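Local structure of bifunctional autolysin (Staphylococcus aureus subsp. aureus Mu50, 6FXO) at residues H47-K52 against T194-R199; I73-I78 against A94-A99. The protein probably hydrolyses the glycan strands of peptidoglycan as the family 73 N-acetylglucosaminidase part of a bifunctional autolysin. All coordinates share one frame; numbering follows the deposited sequence.

Contact 1 of 2, residues H47-K52 against T194-R199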
loop_
_atom_site.group_PDB
_atom_site.type_symbol
_atom_site.label_atom_id
_atom_site.label_comp_id
_atom_site.label_asym_id
_atom_site.label_seq_id
_atom_site.Cartn_x
_atom_site.Cartn_y
_atom_site.Cartn_z
ATOM N N HIS A 47 -10.949 0.929 -18.866
ATOM C CA HIS A 47 -11.877 0.401 -17.839
ATOM C C HIS A 47 -11.258 0.298 -16.445
ATOM O O HIS A 47 -11.903 0.521 -15.441
ATOM C CB HIS A 47 -12.433 -0.971 -18.291
ATOM C CG HIS A 47 -13.339 -1.669 -17.326
ATOM N ND1 HIS A 47 -12.930 -2.786 -16.630
ATOM C CD2 HIS A 47 -14.664 -1.527 -17.084
ATOM C CE1 HIS A 47 -13.980 -3.311 -16.003
ATOM N NE2 HIS A 47 -15.044 -2.567 -16.265
ATOM N N ALA A 48 -10.023 -0.091 -16.418
ATOM C CA ALA A 48 -9.266 -0.248 -15.210
ATOM C C ALA A 48 -8.863 1.122 -14.614
ATOM O O ALA A 48 -8.591 1.219 -13.418
ATOM C CB ALA A 48 -8.048 -1.067 -15.500
ATOM N N MET A 49 -8.877 2.147 -15.474
ATOM C CA MET A 49 -8.519 3.549 -15.164
ATOM C C MET A 49 -9.689 4.504 -14.903
ATOM O O MET A 49 -9.549 5.579 -14.293
ATOM C CB MET A 49 -7.763 4.123 -16.372
ATOM C CG MET A 49 -6.311 3.854 -16.376
ATOM S SD MET A 49 -5.599 4.501 -17.919
ATOM C CE MET A 49 -6.149 6.106 -17.888
ATOM N N ASP A 50 -10.826 4.102 -15.362
ATOM C CA ASP A 50 -12.041 4.873 -15.236
ATOM C C ASP A 50 -12.413 5.110 -13.833
ATOM O O ASP A 50 -13.224 4.405 -13.287
ATOM C CB ASP A 50 -13.152 4.188 -16.053
ATOM C CG ASP A 50 -14.468 4.931 -16.060
ATOM O OD1 ASP A 50 -14.508 6.061 -16.579
ATOM O OD2 ASP A 50 -15.472 4.353 -15.606
ATOM N N THR A 51 -11.856 6.153 -13.250
ATOM C CA THR A 51 -12.195 6.418 -11.843
ATOM C C THR A 51 -13.683 6.575 -11.616
ATOM O O THR A 51 -14.133 6.387 -10.492
ATOM C CB THR A 51 -11.614 7.715 -11.325
ATOM O OG1 THR A 51 -12.330 8.773 -11.942
ATOM C CG2 THR A 51 -10.151 7.857 -11.581
ATOM N N LYS A 52 -14.451 6.970 -12.624
ATOM C CA LYS A 52 -15.849 7.093 -12.351
ATOM C C LYS A 52 -16.415 5.750 -11.963
ATOM O O LYS A 52 -17.329 5.672 -11.152
ATOM C CB LYS A 52 -16.665 7.707 -13.508
ATOM C CG LYS A 52 -17.964 8.511 -13.137
ATOM C CD LYS A 52 -18.537 8.515 -11.652
ATOM C CE LYS A 52 -19.791 9.405 -11.483
ATOM N NZ LYS A 52 -20.319 9.566 -10.059
ATOM N N THR A 194 -1.986 7.543 -3.356
ATOM C CA THR A 194 -3.160 6.691 -3.362
ATOM C C THR A 194 -2.761 5.618 -4.292
ATOM O O THR A 194 -1.942 5.883 -5.172
ATOM C CB THR A 194 -4.364 7.359 -3.988
ATOM O OG1 THR A 194 -3.941 7.917 -5.241
ATOM C CG2 THR A 194 -4.987 8.370 -3.097
ATOM N N LEU A 195 -3.355 4.450 -4.159
ATOM C CA LEU A 195 -2.960 3.383 -5.086
ATOM C C LEU A 195 -3.198 3.766 -6.610
ATOM O O LEU A 195 -2.556 3.224 -7.447
ATOM C CB LEU A 195 -3.650 2.010 -4.786
ATOM C CG LEU A 195 -3.670 1.508 -3.295
ATOM C CD1 LEU A 195 -4.742 0.535 -3.057
ATOM C CD2 LEU A 195 -2.333 0.960 -2.848
ATOM N N TYR A 196 -4.096 4.667 -6.905
ATOM C CA TYR A 196 -4.330 5.014 -8.252
ATOM C C TYR A 196 -3.112 5.874 -8.761
ATOM O O TYR A 196 -2.606 5.627 -9.850
ATOM C CB TYR A 196 -5.619 5.835 -8.371
ATOM C CG TYR A 196 -6.110 6.047 -9.781
ATOM C CD1 TYR A 196 -5.641 7.108 -10.563
ATOM C CD2 TYR A 196 -7.050 5.194 -10.343
ATOM C CE1 TYR A 196 -6.098 7.300 -11.875
ATOM C CE2 TYR A 196 -7.510 5.378 -11.637
ATOM C CZ TYR A 196 -7.033 6.431 -12.396
ATOM O OH TYR A 196 -7.514 6.592 -13.657
ATOM N N LYS A 197 -2.646 6.850 -7.962
ATOM C CA LYS A 197 -1.539 7.668 -8.368
ATOM C C LYS A 197 -0.318 6.773 -8.516
ATOM O O LYS A 197 0.511 7.025 -9.405
ATOM C CB LYS A 197 -1.276 8.816 -7.377
ATOM C CG LYS A 197 -2.328 9.978 -7.429
ATOM C CD LYS A 197 -2.235 10.844 -6.127
ATOM C CE LYS A 197 -2.948 12.213 -6.051
ATOM N NZ LYS A 197 -2.965 12.850 -4.658
ATOM N N MET A 198 -0.220 5.723 -7.673
ATOM C CA MET A 198 0.959 4.845 -7.800
ATOM C C MET A 198 0.974 4.042 -9.090
ATOM O O MET A 198 2.057 3.732 -9.573
ATOM C CB MET A 198 1.175 3.901 -6.607
ATOM C CG MET A 198 1.142 4.571 -5.299
ATOM S SD MET A 198 1.234 3.381 -3.966
ATOM C CE MET A 198 1.284 4.452 -2.592
ATOM N N ARG A 199 -0.210 3.750 -9.617
ATOM C CA ARG A 199 -0.350 3.001 -10.829
ATOM C C ARG A 199 -0.323 3.808 -12.109
ATOM O O ARG A 199 0.478 3.474 -12.980
ATOM C CB ARG A 199 -1.639 2.118 -10.845
ATOM C CG ARG A 199 -1.850 1.275 -12.179
ATOM C CD ARG A 199 -0.654 0.294 -12.467
ATOM N NE ARG A 199 -0.787 -0.398 -13.738
ATOM C CZ ARG A 199 -0.692 0.155 -14.933
ATOM N NH1 ARG A 199 -0.440 1.466 -15.046
ATOM N NH2 ARG A 199 -0.867 -0.581 -16.018
#
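Y196 reaches out from helix 195-200 and meets M49 and T51 where helix 42-49 gives way to helix 51-56. The polar part is a single hydrogen bond across the two segments. Y196 OH donates to M49 O, which lies at the edge of the ring and near its plane; the modelled OH to O separation, 2.4 Å, is very short and its exact value is doubtful. CG of Y196 stands anti to the backbone N (chi1 -169°), which sends the phenol away from its helix and straight to the opposite backbone. The hydroxyl has a second partner, Y243 OH.

Nonpolar packing accompanies this bond. T51 CG2 comes in obliquely at the phenol end, 3.5 Å from CZ and 3.6 Å from CE2 of Y196. M49 touches more lightly, its CB 3.7 Å from Y196 OH, and its side chain crosses the tyrosine at about a right angle before continuing to V17 and Q21 of helix 14-22. The rings of F64 and W200 also meet the Y196 ring. T51 turns its OG1 to another task, a hydrogen bond with P241 O.

Both helix starts carry a cap, a good one at T194 and a weak one at D50. T194 OG1 accepts from K197 N at 3.2 Å, nearly straight at 165°, opening helix 195-200. D50, centre of an inverse gamma turn, occupies the N-cap position of helix 51-56, where its carboxylate makes a weak bond to R53 N.

The chemistry amounts to a buried phenol whose ring is packed among nonpolar groups while its hydroxyl is satisfied by M49 O and Y243 OH. Y196 thus links helix 195-200 to the end of helix 42-49 and, through Y243, to the C-terminal tail.

Contact 2 of 2, residues I73-I78 against A94-A99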
loop_
_atom_site.group_PDB
_atom_site.type_symbol
_atom_site.label_atom_id
_atom_site.label_comp_id
_atom_site.label_asym_id
_atom_site.label_seq_id
_atom_site.Cartn_x
_atom_site.Cartn_y
_atom_site.Cartn_z
ATOM N N ILE A 73 -7.113 5.484 14.112
ATOM C CA ILE A 73 -7.838 4.278 14.501
ATOM C C ILE A 73 -7.467 3.934 15.944
ATOM O O ILE A 73 -6.315 4.092 16.334
ATOM C CB ILE A 73 -7.623 3.122 13.483
ATOM C CG1 ILE A 73 -7.757 3.689 12.051
ATOM C CG2 ILE A 73 -8.683 2.023 13.683
ATOM C CD1 ILE A 73 -7.587 2.652 10.940
ATOM N N SER A 74 -8.431 3.477 16.741
ATOM C CA SER A 74 -8.039 3.163 18.117
ATOM C C SER A 74 -6.986 2.057 18.199
ATOM O O SER A 74 -7.067 1.085 17.449
ATOM C CB SER A 74 -9.274 2.770 18.928
ATOM O OG SER A 74 -9.023 1.763 19.896
ATOM N N ILE A 75 -5.983 2.211 19.110
ATOM C CA ILE A 75 -4.960 1.222 19.268
ATOM C C ILE A 75 -5.600 -0.093 19.732
ATOM O O ILE A 75 -5.081 -1.163 19.420
ATOM C CB ILE A 75 -3.915 1.775 20.265
ATOM C CG1 ILE A 75 -3.257 3.043 19.680
ATOM C CG2 ILE A 75 -2.884 0.714 20.610
ATOM C CD1 ILE A 75 -2.242 3.727 20.588
ATOM N N ASP A 76 -6.731 -0.016 20.472
ATOM C CA ASP A 76 -7.365 -1.248 20.928
ATOM C C ASP A 76 -7.927 -2.019 19.764
ATOM O O ASP A 76 -7.879 -3.247 19.741
ATOM C CB ASP A 76 -8.555 -0.963 21.857
ATOM C CG ASP A 76 -8.311 -1.191 23.329
ATOM O OD1 ASP A 76 -8.671 -0.307 24.131
ATOM O OD2 ASP A 76 -7.721 -2.235 23.679
ATOM N N LYS A 77 -8.491 -1.278 18.808
ATOM C CA LYS A 77 -9.074 -1.877 17.626
ATOM C C LYS A 77 -8.018 -2.551 16.820
ATOM O O LYS A 77 -8.276 -3.595 16.202
ATOM C CB LYS A 77 -9.818 -0.803 16.780
ATOM C CG LYS A 77 -11.349 -0.796 16.942
ATOM C CD LYS A 77 -12.033 0.327 16.141
ATOM C CE LYS A 77 -13.389 -0.073 15.623
ATOM N NZ LYS A 77 -14.574 0.094 16.480
ATOM N N ILE A 78 -6.796 -1.976 16.862
ATOM C CA ILE A 78 -5.744 -2.592 16.104
ATOM C C ILE A 78 -5.354 -3.897 16.731
ATOM O O ILE A 78 -5.271 -4.896 16.026
ATOM C CB ILE A 78 -4.547 -1.628 15.912
ATOM C CG1 ILE A 78 -4.784 -0.668 14.734
ATOM C CG2 ILE A 78 -3.306 -2.413 15.628
ATOM C CD1 ILE A 78 -6.128 0.017 14.661
ATOM N N ALA A 94 2.601 0.357 18.946
ATOM C CA ALA A 94 3.871 0.672 18.310
ATOM C C ALA A 94 3.555 1.132 16.904
ATOM O O ALA A 94 4.247 1.979 16.334
ATOM C CB ALA A 94 4.757 -0.557 18.271
ATOM N N PHE A 95 2.482 0.567 16.352
ATOM C CA PHE A 95 2.071 0.926 15.013
ATOM C C PHE A 95 1.443 2.285 14.921
ATOM O O PHE A 95 1.734 3.011 13.978
ATOM C CB PHE A 95 1.113 -0.124 14.380
ATOM C CG PHE A 95 1.762 -1.247 13.593
ATOM C CD1 PHE A 95 2.345 -1.012 12.349
ATOM C CD2 PHE A 95 1.816 -2.530 14.106
ATOM C CE1 PHE A 95 2.982 -2.029 11.657
ATOM C CE2 PHE A 95 2.444 -3.550 13.403
ATOM C CZ PHE A 95 3.022 -3.293 12.191
ATOM N N ASN A 96 0.601 2.669 15.922
ATOM C CA ASN A 96 0.010 3.983 15.788
ATOM C C ASN A 96 1.107 4.997 15.854
ATOM O O ASN A 96 1.076 6.075 15.251
ATOM C CB ASN A 96 -1.004 4.176 16.897
ATOM C CG ASN A 96 -2.037 5.207 16.565
ATOM O OD1 ASN A 96 -1.876 6.354 16.996
ATOM N ND2 ASN A 96 -3.111 4.884 15.789
ATOM N N LYS A 97 2.106 4.602 16.553
ATOM C CA LYS A 97 3.290 5.427 16.761
ATOM C C LYS A 97 4.036 5.602 15.472
ATOM O O LYS A 97 4.393 6.735 15.151
ATOM C CB LYS A 97 4.215 4.806 17.830
ATOM C CG LYS A 97 5.068 5.811 18.615
ATOM C CD LYS A 97 6.435 5.218 19.029
ATOM C CE LYS A 97 7.274 6.160 19.878
ATOM N NZ LYS A 97 8.669 5.660 20.115
ATOM N N ALA A 98 4.284 4.497 14.710
ATOM C CA ALA A 98 4.993 4.723 13.499
ATOM C C ALA A 98 4.131 5.542 12.597
ATOM O O ALA A 98 4.660 6.351 11.824
ATOM C CB ALA A 98 5.338 3.399 12.855
ATOM N N ALA A 99 2.779 5.349 12.713
ATOM C CA ALA A 99 1.925 6.132 11.837
ATOM C C ALA A 99 1.962 7.638 12.116
ATOM O O ALA A 99 2.152 8.455 11.194
ATOM C CB ALA A 99 0.497 5.619 11.909
#
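I75 lays its outer branch over the CB of N96: its CG1 approaches to 3.8 Å of that CB and its CD1 to 3.9 Å, and CG1 also comes within 4.0 Å of the asparagine CG. The two side chains cross at about a right angle, and the isoleucine rests mainly on the CB of N96 and brushes the amide carbon. CG1 of I75 is anti to its own carbonyl carbon and beside the backbone N (chi1 -63°), the setting that brings this branch to helix 92-102.

The amide of N96 is turned to the start of the other segment. Its ND2 lies 3.3 Å from I73 O, yet the angle is poor and the pair is a close polar approach rather than a hydrogen bond. I78 and F95, both buried, start toward the opposite segment without touching across it.

S74 begins helix 75-82 as its N-cap. Its OG accepts from K77 N at 3.3 Å and, weakly, from D76 N, while its CB is directed away from residues 94-99.

This is helix-to-helix packing in which the first turn of helix 75-82 leans on helix 92-102 through I75 and N96. Other parts of helix 92-102 pack on helix 106-116, through F95, A98 and A99, and on helix 172-180, through A94, F95 and A98.

From the N terminus the chain runs through strand 4-9 and helix 14-22 to residues 47-52, the first half of contact 1, and then by way of helix 51-56 to residues 73-78. Contact 2 opens at 73-78 and closes at 94-99, a short loop with 15 residues between. Contact 1 closes much later, at 194-199, after 141 residues, so contact 2 is nested inside it and the two do not cross. They do not touch: their centres are 28 Å apart, on opposite sides of the chain's centre. Contact 1 ties the junction of helices 42-49 and 51-56 to helix 195-200, and contact 2 ties the start of helix 75-82 to helix 92-102.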